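Local coordinates for protein acyl-CoA dehydrogenase (Bacillus anthracis, PDB 3OWA) that binds flavin-adenine dinucleotide and probably oxidises acyl-CoA thioesters to their enoyl-CoA products, at residues R282-S287 against E393-M397; S369-D373 against S401-R405; V277-K281 against T318-E322; Q527-Y531 against E593-V597. All blocks are in the same frame, centred on the assembly; numbering follows the deposited sequence.

Interaction 1 of 4, residues R282-S287 against E393-M397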
# COMPACT_ATOMS: atom_id res chain seq x y z
N ARG A 282 -15.07 8.64 -2.48
CA ARG A 282 -14.66 9.95 -1.99
C ARG A 282 -13.19 10.26 -2.38
O ARG A 282 -12.85 11.40 -2.72
CB ARG A 282 -14.82 9.99 -0.45
CG ARG A 282 -14.40 11.30 0.17
CD ARG A 282 -15.24 12.49 -0.39
NE ARG A 282 -14.78 13.71 0.25
CZ ARG A 282 -15.16 14.93 -0.11
NH1 ARG A 282 -14.66 15.99 0.54
NH2 ARG A 282 -16.02 15.10 -1.11
N ALA A 283 -12.33 9.24 -2.31
CA ALA A 283 -10.95 9.42 -2.71
C ALA A 283 -10.87 9.80 -4.21
O ALA A 283 -10.05 10.64 -4.59
CB ALA A 283 -10.13 8.12 -2.46
N VAL A 284 -11.67 9.15 -5.05
CA VAL A 284 -11.68 9.52 -6.46
C VAL A 284 -12.05 10.99 -6.61
O VAL A 284 -11.38 11.75 -7.30
CB VAL A 284 -12.63 8.63 -7.28
CG1 VAL A 284 -12.85 9.24 -8.72
CG2 VAL A 284 -12.06 7.19 -7.42
N GLU A 285 -13.10 11.40 -5.90
CA GLU A 285 -13.63 12.74 -5.98
C GLU A 285 -12.63 13.82 -5.57
O GLU A 285 -12.39 14.77 -6.30
CB GLU A 285 -14.90 12.84 -5.13
CG GLU A 285 -15.49 14.24 -5.12
CD GLU A 285 -16.82 14.35 -4.33
OE1 GLU A 285 -17.57 15.32 -4.64
OE2 GLU A 285 -17.10 13.51 -3.41
N ILE A 286 -12.03 13.66 -4.39
CA ILE A 286 -11.07 14.67 -3.94
C ILE A 286 -9.77 14.69 -4.75
O ILE A 286 -9.17 15.73 -4.92
CB ILE A 286 -10.82 14.63 -2.42
CG1 ILE A 286 -10.03 13.39 -2.03
CG2 ILE A 286 -12.15 14.69 -1.69
CD1 ILE A 286 -9.92 13.21 -0.50
N SER A 287 -9.40 13.54 -5.31
CA SER A 287 -8.25 13.47 -6.17
C SER A 287 -8.52 14.14 -7.51
O SER A 287 -7.63 14.79 -8.04
CB SER A 287 -7.82 12.00 -6.40
OG SER A 287 -7.54 11.41 -5.14
N GLU A 393 -7.56 15.99 3.72
CA GLU A 393 -8.49 14.90 3.93
C GLU A 393 -7.89 13.56 3.46
O GLU A 393 -8.07 12.51 4.11
CB GLU A 393 -9.78 15.22 3.11
CG GLU A 393 -10.86 14.13 3.24
CD GLU A 393 -12.18 14.44 2.56
OE1 GLU A 393 -12.38 15.54 1.96
OE2 GLU A 393 -13.06 13.57 2.67
N ILE A 394 -7.14 13.55 2.36
CA ILE A 394 -6.61 12.25 1.86
C ILE A 394 -5.60 11.65 2.82
O ILE A 394 -5.40 10.44 2.86
CB ILE A 394 -6.00 12.40 0.41
CG1 ILE A 394 -5.83 11.02 -0.24
CG2 ILE A 394 -4.68 13.21 0.42
CD1 ILE A 394 -7.15 10.37 -0.80
N GLU A 395 -4.94 12.49 3.60
CA GLU A 395 -3.95 12.01 4.55
C GLU A 395 -4.62 11.17 5.67
O GLU A 395 -4.12 10.11 6.10
CB GLU A 395 -3.23 13.22 5.14
CG GLU A 395 -2.08 12.94 6.15
CD GLU A 395 -2.53 12.63 7.62
OE1 GLU A 395 -1.71 12.07 8.36
OE2 GLU A 395 -3.66 12.98 8.08
N ARG A 396 -5.75 11.65 6.16
CA ARG A 396 -6.54 10.88 7.16
C ARG A 396 -7.13 9.60 6.59
O ARG A 396 -7.10 8.57 7.23
CB ARG A 396 -7.72 11.75 7.66
CG ARG A 396 -8.29 11.19 8.98
CD ARG A 396 -9.76 11.68 9.06
NE ARG A 396 -10.55 10.90 8.11
CZ ARG A 396 -11.40 11.39 7.21
NH1 ARG A 396 -12.07 10.54 6.42
NH2 ARG A 396 -11.63 12.69 7.12
N MSE A 397 -7.64 9.67 5.35
CA MSE A 397 -8.16 8.50 4.69
C MSE A 397 -7.11 7.40 4.51
O MSE A 397 -7.40 6.19 4.67
CB MSE A 397 -8.69 8.90 3.32
CG MSE A 397 -10.01 9.74 3.47
SE MSE A 397 -10.70 10.13 1.73
CE MSE A 397 -11.20 8.37 1.23
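Arg282 and Glu393 meet at one margin of an antiparallel helix pair in the C-terminal all-helical domain of the acyl-CoA dehydrogenase fold, where helix 257-293 runs past the start of helix 393-401. The short segments cross at -154° with their axes 10.8 Å apart, a separation filled by apolar side chains. On the buried side Ile286 aims CD1 between the two partners of the other helix: CD1 lies 4.0 Å from CD1 of Ile394 and 3.9 Å from the selenium, SE, of selenomethionine Met397. A bend at its last torsion (chi3 68°) turns the Met397 methyl toward the 282-287 backbone, and CE rests 3.9 Å from CB of Ala283. Helix 358-383 closes this layer beyond, through Thr375 against Ala283 and Val380 against Ile394.

The other side is polar and partly exposed. There Arg282 presents NE and NH1 side-on to the carboxylate of Glu393, one nitrogen to each oxygen, so that the pair is gripped twice even though the guanidinium and carboxylate planes are turned 39° apart. NE to OE2 of Glu393 is nearly straight, while NH1 reaches OE1 of Glu393 at 2.7 Å, on the syn lone pair. A weak bond from NH2 to Glu285 extends the bridge into a three-residue network; Arg107 brings a like charge close to NE, which would probably favour ionised carboxylates here. The apolar layer reaches the charged group itself: CG2 of Ile286 sits over the centre of the Arg282 guanidinium, 3.3 Å above its plane.

Interaction 2 of 4, residues S369-D373 against S401-R405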
# COMPACT_ATOMS: atom_id res chain seq x y z
N SER A 369 -11.72 -3.75 0.65
CA SER A 369 -10.65 -3.16 1.45
C SER A 369 -9.37 -2.95 0.61
O SER A 369 -8.65 -1.97 0.80
CB SER A 369 -10.39 -4.03 2.68
OG SER A 369 -9.96 -5.37 2.31
N GLU A 370 -9.08 -3.86 -0.32
CA GLU A 370 -7.90 -3.72 -1.21
C GLU A 370 -8.05 -2.67 -2.29
O GLU A 370 -7.10 -1.98 -2.64
CB GLU A 370 -7.50 -5.08 -1.84
CG GLU A 370 -7.05 -6.00 -0.73
CD GLU A 370 -6.33 -7.25 -1.23
OE1 GLU A 370 -6.57 -7.69 -2.38
OE2 GLU A 370 -5.52 -7.81 -0.45
N VAL A 371 -9.24 -2.53 -2.83
CA VAL A 371 -9.48 -1.44 -3.76
C VAL A 371 -9.34 -0.09 -3.04
O VAL A 371 -8.76 0.84 -3.58
CB VAL A 371 -10.95 -1.58 -4.37
CG1 VAL A 371 -11.38 -0.28 -4.99
CG2 VAL A 371 -10.96 -2.70 -5.44
N LEU A 372 -9.86 0.02 -1.81
CA LEU A 372 -9.75 1.29 -1.08
C LEU A 372 -8.27 1.52 -0.76
O LEU A 372 -7.76 2.65 -0.93
CB LEU A 372 -10.53 1.25 0.23
CG LEU A 372 -10.36 2.49 1.14
CD1 LEU A 372 -10.74 3.75 0.41
CD2 LEU A 372 -11.06 2.32 2.51
N ASP A 373 -7.56 0.47 -0.35
CA ASP A 373 -6.12 0.61 -0.06
C ASP A 373 -5.38 1.26 -1.28
O ASP A 373 -4.53 2.17 -1.14
CB ASP A 373 -5.57 -0.79 0.23
CG ASP A 373 -4.08 -0.81 0.53
OD1 ASP A 373 -3.70 -0.79 1.72
OD2 ASP A 373 -3.27 -0.84 -0.42
N SER A 401 -7.61 3.74 6.34
CA SER A 401 -7.89 2.62 5.46
C SER A 401 -7.18 1.36 5.97
O SER A 401 -7.70 0.24 5.86
CB SER A 401 -7.35 2.94 4.04
OG SER A 401 -7.30 1.78 3.20
N ARG A 402 -6.02 1.55 6.57
CA ARG A 402 -5.08 0.39 6.74
C ARG A 402 -5.70 -0.75 7.60
O ARG A 402 -5.41 -1.99 7.38
CB ARG A 402 -3.73 0.92 7.28
CG ARG A 402 -2.63 -0.19 7.45
CD ARG A 402 -2.43 -0.82 6.01
NE ARG A 402 -1.58 -2.00 5.95
CZ ARG A 402 -1.96 -3.25 6.24
NH1 ARG A 402 -3.21 -3.54 6.61
NH2 ARG A 402 -1.09 -4.24 6.12
N ILE A 403 -6.57 -0.38 8.52
CA ILE A 403 -7.14 -1.34 9.48
C ILE A 403 -8.20 -2.19 8.77
O ILE A 403 -8.50 -3.31 9.23
CB ILE A 403 -7.67 -0.64 10.80
CG1 ILE A 403 -8.12 -1.63 11.90
CG2 ILE A 403 -8.86 0.27 10.48
CD1 ILE A 403 -7.04 -2.56 12.37
N ASN A 404 -8.74 -1.72 7.65
CA ASN A 404 -9.83 -2.48 7.07
C ASN A 404 -9.35 -3.84 6.57
O ASN A 404 -10.17 -4.75 6.43
CB ASN A 404 -10.49 -1.77 5.90
CG ASN A 404 -11.08 -0.44 6.31
OD1 ASN A 404 -11.56 -0.30 7.41
ND2 ASN A 404 -10.98 0.57 5.43
N ARG A 405 -8.05 -3.98 6.30
CA ARG A 405 -7.55 -5.29 5.80
C ARG A 405 -7.32 -6.25 6.94
O ARG A 405 -6.88 -7.42 6.75
CB ARG A 405 -6.31 -5.09 4.93
CG ARG A 405 -6.58 -4.26 3.67
CD ARG A 405 -5.34 -3.63 3.05
NE ARG A 405 -4.28 -4.65 2.99
CZ ARG A 405 -2.99 -4.38 2.91
NH1 ARG A 405 -2.58 -3.10 2.87
NH2 ARG A 405 -2.11 -5.40 2.91
O HOH W 1 -9.06 -0.62 3.21
O HOH W 2 -5.02 -7.30 2.02
O HOH W 3 -4.92 0.86 3.49
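Asp373 and Arg405 make the direct ionic contact between helix 358-383 and the loop after helix 393-401. NH1 of Arg405 approaches OD1 of Asp373 at 2.8 Å from above the carboxylate plane, with the two flat groups perpendicular and the bond bent to 134°. A turn at chi3 (46°) swings the guanidinium back toward the helix. NH1 also bridges to Asp377 of the second subunit, which Arg402 shares; NH1 of Arg405 lies over the centre of the Arg402 guanidinium, the two cations gathered at that carboxylate.

Water carries the other polar links. One molecule donates to the backbone O of Ser369 and accepts from ND2 of Asn404, and is also bonded to OG of Ser401. A second joins OE2 of Glu370 to NE of Arg405, and a third connects OD1 of Asp373 with OG of Ser401.

Van der Waals packing fills in between: CD2 of Leu372 presses to 3.4 Å from ND2 of Asn404, and CB of Ser369 lies 3.9 Å from CB of Asn404.

Ile403, in the same loop, touches the flavin-adenine dinucleotide, so this contact backs the cofactor pocket at the subunit interface of an acyl-CoA dehydrogenase.

Interaction 3 of 4, residues V277-K281 against T318-E322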
# COMPACT_ATOMS: atom_id res chain seq x y z
N VAL A 277 -16.33 1.07 -0.17
CA VAL A 277 -16.74 1.52 -1.48
C VAL A 277 -17.07 3.00 -1.42
O VAL A 277 -16.74 3.76 -2.36
CB VAL A 277 -17.95 0.70 -2.04
CG1 VAL A 277 -18.71 1.49 -3.08
CG2 VAL A 277 -17.45 -0.60 -2.69
N GLY A 278 -17.73 3.42 -0.34
CA GLY A 278 -18.01 4.86 -0.12
C GLY A 278 -16.72 5.66 -0.02
O GLY A 278 -16.58 6.73 -0.60
N SER A 279 -15.73 5.13 0.72
CA SER A 279 -14.48 5.83 0.83
C SER A 279 -13.72 5.89 -0.47
O SER A 279 -13.06 6.89 -0.73
CB SER A 279 -13.60 5.18 1.92
OG SER A 279 -14.31 5.10 3.16
N ALA A 280 -13.75 4.82 -1.27
CA ALA A 280 -13.04 4.83 -2.52
C ALA A 280 -13.64 5.88 -3.45
O ALA A 280 -12.91 6.56 -4.14
CB ALA A 280 -13.03 3.41 -3.20
N LYS A 281 -14.96 6.02 -3.43
CA LYS A 281 -15.60 7.05 -4.24
C LYS A 281 -15.20 8.44 -3.79
O LYS A 281 -14.99 9.32 -4.62
CB LYS A 281 -17.12 6.97 -4.14
CG LYS A 281 -17.77 5.80 -4.82
CD LYS A 281 -19.27 5.99 -4.71
CE LYS A 281 -20.07 4.77 -5.13
NZ LYS A 281 -21.54 5.08 -4.96
N THR A 318 -13.13 0.89 -8.42
CA THR A 318 -14.26 1.29 -7.58
C THR A 318 -15.59 0.84 -8.22
O THR A 318 -16.51 0.41 -7.51
CB THR A 318 -14.30 2.82 -7.40
OG1 THR A 318 -13.14 3.25 -6.69
CG2 THR A 318 -15.56 3.29 -6.61
N TYR A 319 -15.70 0.94 -9.55
CA TYR A 319 -16.88 0.47 -10.26
C TYR A 319 -17.01 -1.03 -10.01
O TYR A 319 -18.08 -1.50 -9.66
CB TYR A 319 -16.77 0.71 -11.78
CG TYR A 319 -17.99 0.21 -12.56
CD1 TYR A 319 -19.20 0.92 -12.52
CD2 TYR A 319 -17.93 -0.96 -13.33
CE1 TYR A 319 -20.33 0.46 -13.24
CE2 TYR A 319 -19.05 -1.42 -14.06
CZ TYR A 319 -20.24 -0.70 -14.00
OH TYR A 319 -21.34 -1.13 -14.70
N ALA A 320 -15.92 -1.77 -10.14
CA ALA A 320 -16.04 -3.22 -9.93
C ALA A 320 -16.42 -3.53 -8.47
O ALA A 320 -17.26 -4.40 -8.24
CB ALA A 320 -14.78 -3.98 -10.38
N ALA A 321 -15.85 -2.80 -7.51
CA ALA A 321 -16.19 -3.00 -6.10
C ALA A 321 -17.64 -2.65 -5.78
O ALA A 321 -18.35 -3.39 -5.08
CB ALA A 321 -15.20 -2.20 -5.16
N GLU A 322 -18.07 -1.49 -6.26
CA GLU A 322 -19.44 -1.05 -6.04
C GLU A 322 -20.42 -2.06 -6.65
O GLU A 322 -21.40 -2.43 -5.99
CB GLU A 322 -19.68 0.32 -6.67
CG GLU A 322 -21.10 0.83 -6.49
CD GLU A 322 -21.40 2.06 -7.34
OE1 GLU A 322 -20.95 2.15 -8.53
OE2 GLU A 322 -22.10 2.94 -6.80
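Lys281 runs fully extended beyond CG, and Glu322, with CG opposite its backbone N (chi1 179°), is likewise stretched out; the two chains cross at about a right angle where their ends meet. NZ of Lys281 bonds OE2 of Glu322 at 2.9 Å, entering from above the carboxylate, 45° out of its plane. Neither charge depends on this bridge alone: NZ also pairs with Glu103, whereas OE1 of Glu322 is held by Arg512 and by the hydroxyl of Tyr595. With positive groups at both oxygens, the buried carboxylate probably stays ionised.

Beside the bridge, two neighbouring helices of the all-helical C-terminal domain of the acyl-CoA dehydrogenase fold, 257-293 and 305-336, run antiparallel, crossing at -156° with the short axes 9.8 Å apart. Val277, Ala280, Thr318 and Ala321 pack between them. The branches of Val277 divide the opposing surface between them: CG2 lies 3.7 Å from CB of Ala321, and CG1 lies 3.9 Å from CB of Glu322. One turn on, CB of Ala280 faces OG1 of Thr318 at 3.5 Å, a hydroxyl bonded within its own helix to the carbonyl of Met314. The other branch of Thr318, its methyl CG2, turns instead to the aliphatic part of Lys281 and touches CG at 3.8 Å. Thr375 of helix 358-383 packs against both Ala280 and Thr318.

Interaction 4 of 4, residues Q527-Y531 against E593-V597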
# COMPACT_ATOMS: atom_id res chain seq x y z
N GLN A 527 -19.26 5.06 -20.14
CA GLN A 527 -18.35 4.99 -18.99
C GLN A 527 -18.36 3.59 -18.35
O GLN A 527 -17.31 3.03 -18.08
CB GLN A 527 -18.69 6.09 -17.98
CG GLN A 527 -17.68 6.34 -16.86
CD GLN A 527 -16.44 7.12 -17.32
OE1 GLN A 527 -16.18 7.29 -18.53
NE2 GLN A 527 -15.65 7.59 -16.34
N LYS A 528 -19.52 3.00 -18.14
CA LYS A 528 -19.55 1.63 -17.63
C LYS A 528 -18.85 0.63 -18.54
O LYS A 528 -18.17 -0.27 -18.05
CB LYS A 528 -20.97 1.16 -17.38
CG LYS A 528 -21.69 1.91 -16.30
CD LYS A 528 -23.11 1.42 -16.18
CE LYS A 528 -23.87 2.41 -15.35
NZ LYS A 528 -25.29 2.37 -15.64
N VAL A 529 -19.05 0.77 -19.86
CA VAL A 529 -18.44 -0.16 -20.81
C VAL A 529 -16.92 -0.08 -20.68
O VAL A 529 -16.25 -1.11 -20.64
CB VAL A 529 -18.88 0.11 -22.27
CG1 VAL A 529 -17.94 -0.57 -23.29
CG2 VAL A 529 -20.31 -0.34 -22.48
N LEU A 530 -16.41 1.15 -20.63
CA LEU A 530 -14.99 1.43 -20.48
C LEU A 530 -14.40 0.85 -19.19
O LEU A 530 -13.38 0.17 -19.25
CB LEU A 530 -14.75 2.94 -20.57
CG LEU A 530 -14.87 3.55 -21.99
CD1 LEU A 530 -14.74 5.05 -21.92
CD2 LEU A 530 -13.87 2.95 -22.99
N TYR A 531 -15.05 1.09 -18.05
CA TYR A 531 -14.59 0.53 -16.77
C TYR A 531 -14.50 -0.97 -16.91
O TYR A 531 -13.53 -1.58 -16.49
CB TYR A 531 -15.58 0.81 -15.62
CG TYR A 531 -15.72 2.23 -15.13
CD1 TYR A 531 -14.62 3.09 -15.10
CD2 TYR A 531 -16.95 2.70 -14.66
CE1 TYR A 531 -14.74 4.38 -14.61
CE2 TYR A 531 -17.08 4.01 -14.16
CZ TYR A 531 -15.97 4.85 -14.17
OH TYR A 531 -16.06 6.14 -13.72
N GLU A 593 -15.67 15.88 -11.90
CA GLU A 593 -14.94 15.98 -10.60
C GLU A 593 -15.50 15.07 -9.51
O GLU A 593 -15.64 15.47 -8.34
CB GLU A 593 -14.84 17.42 -10.09
CG GLU A 593 -13.96 18.32 -10.93
CD GLU A 593 -13.79 19.70 -10.33
OE1 GLU A 593 -12.67 20.24 -10.42
OE2 GLU A 593 -14.77 20.24 -9.76
N ARG A 594 -15.81 13.84 -9.90
CA ARG A 594 -16.25 12.80 -8.99
C ARG A 594 -16.28 11.48 -9.74
O ARG A 594 -16.18 11.44 -10.97
CB ARG A 594 -17.62 13.12 -8.38
CG ARG A 594 -18.76 13.21 -9.40
CD ARG A 594 -20.10 13.60 -8.76
NE ARG A 594 -21.21 13.34 -9.68
CZ ARG A 594 -21.59 14.15 -10.67
NH1 ARG A 594 -20.96 15.29 -10.89
NH2 ARG A 594 -22.61 13.80 -11.45
N TYR A 595 -16.44 10.40 -8.98
CA TYR A 595 -16.65 9.10 -9.54
C TYR A 595 -18.03 9.11 -10.18
O TYR A 595 -18.99 9.58 -9.58
CB TYR A 595 -16.61 8.07 -8.45
CG TYR A 595 -17.18 6.74 -8.84
CD1 TYR A 595 -18.50 6.44 -8.54
CD2 TYR A 595 -16.41 5.79 -9.52
CE1 TYR A 595 -19.04 5.22 -8.88
CE2 TYR A 595 -16.94 4.55 -9.87
CZ TYR A 595 -18.26 4.28 -9.54
OH TYR A 595 -18.84 3.08 -9.83
N THR A 596 -18.12 8.58 -11.38
CA THR A 596 -19.34 8.69 -12.16
C THR A 596 -19.52 7.42 -12.96
O THR A 596 -18.56 6.67 -13.15
CB THR A 596 -19.30 9.93 -13.07
OG1 THR A 596 -20.55 10.07 -13.70
CG2 THR A 596 -18.22 9.84 -14.13
N VAL A 597 -20.74 7.17 -13.40
CA VAL A 597 -21.11 5.85 -13.92
C VAL A 597 -22.01 5.89 -15.16
O VAL A 597 -22.22 6.94 -15.76
CB VAL A 597 -21.76 5.03 -12.78
CG1 VAL A 597 -23.29 5.13 -12.80
CG2 VAL A 597 -21.27 3.60 -12.82
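Lys528 and Val597 bring the backbones closest, their CA atoms 5.8 Å apart, where the C-terminal tail, extended from Arg594 onward after the positive-phi residue Glu593, meets the first turns of helix 526-554. Tyr531 supplies the main polar link: its OH donates to the backbone O of Thr596 at 2.6 Å, and that oxygen lies in the plane of the ring at its edge. The same hydroxyl accepts from NE2 of Gln527 at 3.0 Å, one helical turn earlier, so it is gripped as both donor and acceptor. Gln527 reaches it by bending at chi2 (76°), and its NE2 is bonded as well to the carbonyl of Ile585.

The contact thus fastens the extreme C terminus of the chain onto the second C-terminal helical region of this enlarged acyl-CoA dehydrogenase. Val597 lies against the stem of Lys528, both its methyls 3.8 Å from CE, while NZ goes on to bond Asn525. At the ring margin CG2 of Val597 comes to 4.4 Å from CE2 of Tyr531. On the tail's way to this point the Tyr595 ring passes obliquely beside Tyr531, its CE2 4.3 Å from CE2 of that ring, the Tyr595 hydroxyl reaching on to Glu322.

From the N terminus, helix 257-293 opens two contacts in succession. Interaction 3 closes the shorter loop, onto helix 305-336; interaction 1 starts one residue later and closes beyond it, at helix 393-401, so the two cross. Interaction 2 joins helix 358-383 to the loop after helix 393-401; it crosses interaction 1, and Leu372 packs on Ser279 and Ala280 of interaction 3. Interaction 4 follows separately, tying helix 526-554 to the C-terminal tail. That tail returns to helices 257-293 and 305-336: Tyr595 reaches interaction 3, and its backbone N packs on Val284 of interaction 1. Together they connect both C-terminal helical regions and the cofactor-lined subunit interface.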